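UDP-4-amino-4,6-dideoxy-N-acetyl-beta-L-altrosamine transaminase (Helicobacter pylori, PDB 2FNU) catalyses the PLP-dependent amino transfer from glutamate to a UDP-linked 4-keto sugar, the second step in making pseudaminic acid for flagellin modification. Local coordinates at residues 255-260 against 284-289; 262-265 against 269-272. All blocks are in the same frame, centred on the assembly; numbering follows the deposited sequence.

Interaction 1. Residues 255-260 against 284-289; sequences EAALTY and HLYPIL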
loop_
_atom_site.group_PDB
_atom_site.type_symbol
_atom_site.label_atom_id
_atom_site.label_comp_id
_atom_site.label_asym_id
_atom_site.label_seq_id
_atom_site.Cartn_x
_atom_site.Cartn_y
_atom_site.Cartn_z
ATOM N N GLU B 255 -1.351 1.499 32.726
ATOM C CA GLU B 255 -1.478 2.402 33.873
ATOM C C GLU B 255 -2.668 3.333 33.706
ATOM O O GLU B 255 -3.405 3.577 34.665
ATOM C CB GLU B 255 -0.156 3.125 34.153
ATOM C CG GLU B 255 0.811 2.166 34.861
ATOM C CD GLU B 255 2.281 2.523 34.728
ATOM O OE1 GLU B 255 3.108 1.664 35.106
ATOM O OE2 GLU B 255 2.614 3.627 34.251
ATOM N N ALA B 256 -2.883 3.823 32.485
ATOM C CA ALA B 256 -4.038 4.674 32.205
ATOM C C ALA B 256 -5.314 3.878 32.423
ATOM O O ALA B 256 -6.254 4.365 33.051
ATOM C CB ALA B 256 -3.979 5.185 30.767
ATOM N N ALA B 257 -5.347 2.645 31.908
ATOM C CA ALA B 257 -6.524 1.791 32.080
ATOM C C ALA B 257 -6.834 1.539 33.553
ATOM O O ALA B 257 -7.995 1.551 33.973
ATOM C CB ALA B 257 -6.322 0.467 31.352
ATOM N N LEU B 258 -5.789 1.302 34.338
ATOM C CA LEU B 258 -5.984 1.052 35.768
ATOM C C LEU B 258 -6.541 2.280 36.478
ATOM O O LEU B 258 -7.328 2.150 37.434
ATOM C CB LEU B 258 -4.680 0.590 36.429
ATOM C CG LEU B 258 -4.235 -0.816 36.016
ATOM C CD1 LEU B 258 -2.794 -1.037 36.483
ATOM C CD2 LEU B 258 -5.173 -1.930 36.526
ATOM N N THR B 259 -6.120 3.471 36.039
ATOM C CA THR B 259 -6.650 4.716 36.614
ATOM C C THR B 259 -8.135 4.861 36.299
ATOM O O THR B 259 -8.938 5.149 37.187
ATOM C CB THR B 259 -5.849 5.924 36.119
ATOM O OG1 THR B 259 -4.523 5.803 36.629
ATOM C CG2 THR B 259 -6.449 7.238 36.615
ATOM N N TYR B 260 -8.521 4.654 35.042
ATOM C CA TYR B 260 -9.945 4.617 34.750
ATOM C C TYR B 260 -10.679 3.594 35.628
ATOM O O TYR B 260 -11.757 3.880 36.150
ATOM C CB TYR B 260 -10.157 4.198 33.303
ATOM C CG TYR B 260 -9.985 5.248 32.224
ATOM C CD1 TYR B 260 -10.720 6.435 32.237
ATOM C CD2 TYR B 260 -9.155 5.005 31.124
ATOM C CE1 TYR B 260 -10.612 7.368 31.204
ATOM C CE2 TYR B 260 -9.028 5.948 30.092
ATOM C CZ TYR B 260 -9.773 7.120 30.137
ATOM O OH TYR B 260 -9.687 8.035 29.107
ATOM N N HIS B 284 -5.043 -1.484 23.308
ATOM C CA HIS B 284 -5.266 -0.572 22.187
ATOM C C HIS B 284 -6.470 0.333 22.430
ATOM O O HIS B 284 -6.411 1.549 22.129
ATOM C CB HIS B 284 -5.408 -1.327 20.855
ATOM C CG HIS B 284 -5.826 -0.444 19.734
ATOM N ND1 HIS B 284 -5.164 0.731 19.431
ATOM C CD2 HIS B 284 -6.859 -0.530 18.867
ATOM C CE1 HIS B 284 -5.779 1.331 18.424
ATOM N NE2 HIS B 284 -6.811 0.587 18.065
ATOM N N LEU B 285 -7.557 -0.268 22.931
ATOM C CA LEU B 285 -8.770 0.485 23.298
ATOM C C LEU B 285 -9.058 0.340 24.776
ATOM O O LEU B 285 -8.634 -0.655 25.400
ATOM C CB LEU B 285 -10.009 -0.008 22.543
ATOM C CG LEU B 285 -9.963 -0.081 21.016
ATOM C CD1 LEU B 285 -11.232 -0.737 20.424
ATOM C CD2 LEU B 285 -9.776 1.308 20.423
ATOM N N TYR B 286 -9.806 1.301 25.317
ATOM C CA TYR B 286 -10.389 1.160 26.655
ATOM C C TYR B 286 -11.909 1.236 26.472
ATOM O O TYR B 286 -12.474 2.337 26.449
ATOM C CB TYR B 286 -9.922 2.284 27.599
ATOM C CG TYR B 286 -10.427 2.081 29.001
ATOM C CD1 TYR B 286 -9.683 1.339 29.924
ATOM C CD2 TYR B 286 -11.675 2.578 29.390
ATOM C CE1 TYR B 286 -10.153 1.128 31.237
ATOM C CE2 TYR B 286 -12.150 2.356 30.676
ATOM C CZ TYR B 286 -11.386 1.639 31.586
ATOM O OH TYR B 286 -11.849 1.421 32.868
ATOM N N PRO B 287 -12.566 0.084 26.246
ATOM C CA PRO B 287 -14.020 0.064 26.041
ATOM C C PRO B 287 -14.813 0.108 27.333
ATOM O O PRO B 287 -14.454 -0.553 28.320
ATOM C CB PRO B 287 -14.276 -1.301 25.359
ATOM C CG PRO B 287 -12.902 -1.835 24.997
ATOM C CD PRO B 287 -11.966 -1.245 26.032
ATOM N N ILE B 288 -15.901 0.874 27.302
ATOM C CA ILE B 288 -16.907 0.768 28.355
ATOM C C ILE B 288 -18.232 0.373 27.703
ATOM O O ILE B 288 -18.484 0.738 26.538
ATOM C CB ILE B 288 -17.075 2.092 29.160
ATOM C CG1 ILE B 288 -17.588 3.223 28.248
ATOM C CG2 ILE B 288 -15.773 2.460 29.878
ATOM C CD1 ILE B 288 -17.908 4.542 29.003
ATOM N N LEU B 289 -19.066 -0.362 28.440
ATOM C CA LEU B 289 -20.380 -0.783 27.936
ATOM C C LEU B 289 -21.496 -0.137 28.754
ATOM O O LEU B 289 -21.646 -0.431 29.945
ATOM C CB LEU B 289 -20.537 -2.316 27.978
ATOM C CG LEU B 289 -19.524 -3.134 27.183
ATOM C CD1 LEU B 289 -19.754 -4.613 27.459
ATOM C CD2 LEU B 289 -19.668 -2.811 25.710
#
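Y286 reaches from its strand to the helix face formed by A257 and Y260, and its ring carries the contact from the strand side. CG stands anti to the backbone N (chi1 -175°), which sends the ring off the strand toward the helix. Beyond CB, CG is the first atom to meet the helix, lying 3.8 Å from CD2 of Y260. Y260 covers one face of the Y286 ring, touching CG, CE2 and CZ, while A257 meets CD1 and CE1. CD1 packs against the methyl of A257, 3.8 Å from its CB, and CE1 comes 3.5 Å from the A257 carbonyl O, a contact that is not a hydrogen bond. CZ and OH converge on CB of Y260, the OH to Y260 CB distance being 3.3 Å, so the phenol end is set close against the helix backbone.

The rings of Y260 and Y286 form an oblique pair, with centroids 4.5 Å apart and planes inclined by 31°. CD2 of Y260 sits over the middle of the Y286 ring, 3.7 Å above its plane. Both hydroxyls, though inside a buried contact, have partners: Y286 OH is hydrogen-bonded to D261 OD1, one residue past Y260 on the same helix, and Y260 OH to the carbonyl O of P348. The two bonds probably help to fix the rings' positions.

Strand 286-290 is the middle strand of a small antiparallel sheet, between 270-272 and 344-347, and this contact docks helix 246-264 onto it. H274 touches both A257 and Y286, while I361 and A362 of helix 355-370 pack against Y260.

Interaction 2. Residues 262-265 against 269-272; sequences RIFK and YFTP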
loop_
_atom_site.group_PDB
_atom_site.type_symbol
_atom_site.label_atom_id
_atom_site.label_comp_id
_atom_site.label_asym_id
_atom_site.label_seq_id
_atom_site.Cartn_x
_atom_site.Cartn_y
_atom_site.Cartn_z
ATOM N N ARG B 262 -10.016 2.499 38.567
ATOM C CA ARG B 262 -10.179 2.956 39.957
ATOM C C ARG B 262 -11.335 3.940 40.058
ATOM O O ARG B 262 -12.181 3.839 40.965
ATOM C CB ARG B 262 -8.907 3.608 40.495
ATOM C CG ARG B 262 -7.763 2.647 40.733
ATOM C CD ARG B 262 -6.674 3.333 41.551
ATOM N NE ARG B 262 -6.165 4.564 40.934
ATOM C CZ ARG B 262 -5.250 4.599 39.967
ATOM N NH1 ARG B 262 -4.742 3.462 39.478
ATOM N NH2 ARG B 262 -4.838 5.780 39.490
ATOM N N ILE B 263 -11.379 4.902 39.134
ATOM C CA ILE B 263 -12.380 5.958 39.217
ATOM C C ILE B 263 -13.773 5.445 38.853
ATOM O O ILE B 263 -14.772 5.906 39.423
ATOM C CB ILE B 263 -11.958 7.161 38.323
ATOM C CG1 ILE B 263 -10.650 7.759 38.880
ATOM C CG2 ILE B 263 -13.055 8.223 38.232
ATOM C CD1 ILE B 263 -9.929 8.730 37.954
ATOM N N PHE B 264 -13.835 4.480 37.929
ATOM C CA PHE B 264 -15.096 3.911 37.479
ATOM C C PHE B 264 -15.621 2.754 38.328
ATOM O O PHE B 264 -16.724 2.265 38.072
ATOM C CB PHE B 264 -14.948 3.400 36.029
ATOM C CG PHE B 264 -14.713 4.486 35.017
ATOM C CD1 PHE B 264 -15.149 5.789 35.238
ATOM C CD2 PHE B 264 -14.077 4.192 33.809
ATOM C CE1 PHE B 264 -14.946 6.797 34.285
ATOM C CE2 PHE B 264 -13.872 5.187 32.840
ATOM C CZ PHE B 264 -14.311 6.483 33.076
ATOM N N LYS B 265 -14.839 2.285 39.304
ATOM C CA LYS B 265 -15.253 1.131 40.119
ATOM C C LYS B 265 -16.633 1.393 40.736
ATOM O O LYS B 265 -16.856 2.450 41.328
ATOM C CB LYS B 265 -14.211 0.839 41.202
ATOM C CG LYS B 265 -14.610 -0.240 42.200
ATOM C CD LYS B 265 -14.135 -1.606 41.781
ATOM C CE LYS B 265 -14.291 -2.595 42.924
ATOM N NZ LYS B 265 -13.590 -3.872 42.631
ATOM N N TYR B 269 -23.417 3.542 35.780
ATOM C CA TYR B 269 -23.775 3.876 34.387
ATOM C C TYR B 269 -23.277 2.896 33.328
ATOM O O TYR B 269 -23.945 2.701 32.304
ATOM C CB TYR B 269 -23.233 5.247 34.015
ATOM C CG TYR B 269 -23.516 6.333 35.030
ATOM C CD1 TYR B 269 -24.820 6.769 35.280
ATOM C CD2 TYR B 269 -22.478 6.915 35.736
ATOM C CE1 TYR B 269 -25.073 7.779 36.215
ATOM C CE2 TYR B 269 -22.713 7.919 36.664
ATOM C CZ TYR B 269 -24.011 8.347 36.894
ATOM O OH TYR B 269 -24.238 9.348 37.815
ATOM N N PHE B 270 -22.101 2.312 33.548
ATOM C CA PHE B 270 -21.486 1.467 32.519
ATOM C C PHE B 270 -20.499 0.505 33.140
ATOM O O PHE B 270 -20.075 0.705 34.285
ATOM C CB PHE B 270 -20.772 2.317 31.450
ATOM C CG PHE B 270 -19.798 3.317 32.017
ATOM C CD1 PHE B 270 -18.530 2.917 32.458
ATOM C CD2 PHE B 270 -20.157 4.656 32.126
ATOM C CE1 PHE B 270 -17.644 3.844 33.001
ATOM C CE2 PHE B 270 -19.281 5.599 32.684
ATOM C CZ PHE B 270 -18.018 5.190 33.111
ATOM N N THR B 271 -20.119 -0.513 32.369
ATOM C CA THR B 271 -19.168 -1.536 32.812
ATOM C C THR B 271 -17.889 -1.449 31.964
ATOM O O THR B 271 -17.936 -1.736 30.779
ATOM C CB THR B 271 -19.789 -2.947 32.650
ATOM O OG1 THR B 271 -21.027 -3.012 33.388
ATOM C CG2 THR B 271 -18.841 -4.048 33.140
ATOM N N PRO B 272 -16.742 -1.098 32.587
ATOM C CA PRO B 272 -15.498 -1.170 31.833
ATOM C C PRO B 272 -15.117 -2.633 31.606
ATOM O O PRO B 272 -15.339 -3.498 32.476
ATOM C CB PRO B 272 -14.468 -0.513 32.761
ATOM C CG PRO B 272 -15.265 0.126 33.858
ATOM C CD PRO B 272 -16.522 -0.639 33.971
#
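F264 and F270 form an edge-to-face (T-shaped) pair where the last turn of helix 246-264 meets strand 270-272, an edge strand of a three-stranded antiparallel sheet, so that chain reversal from helix to strand is closed by aromatic packing. The ring planes are perpendicular, at 90°, with centroids 4.8 Å apart. F264 supplies the face and F270 the edge. CE1 and CZ of F270 do the touching: CE1 is 3.6 Å from CG of F264, and CZ stands over the middle of the F264 ring, 3.5 Å above its plane. F270 takes the hindered rotamer, CG between its backbone N and carbonyl carbon (chi1 52°), and this carries the ring toward the helix, although the CB itself is not aimed there.

The tight part of the contact is confined to these two buried rings, with A362 of helix 355-370 against F264 and V365 against F270. Outward from them the packing thins. K265, the first residue to leave helical geometry, and T271 on the strand both direct CB away from the contact and are exposed to solvent. N267 in the intervening turn ties the two ends together, its ND2 hydrogen-bonded to the carbonyl O atoms of both F264 and F270. Beside the ring pair, partly exposed P272 adds a lighter apolar touch, its CG lying 3.9 Å from CB of F264.

Overall arrangement
Both interactions pin helix 246-264 to the same antiparallel sheet, and interaction 2 is nested in the chain loop closed by interaction 1, with centres about 10 Å apart. Interaction 1 meets the central strand of that sheet and is wholly buried; interaction 2 meets an edge strand, nearer the surface and farther from the chain centre. Their chemistry differs: buried phenols whose hydroxyls are hydrogen-bonded in the first, purely hydrocarbon rings and a proline in the second. They merge physically, since F264 also packs against both tyrosines of interaction 1, P272 touches Y286, and a probable backbone hydrogen bond joins T271 N to L289 O (2.9 Å).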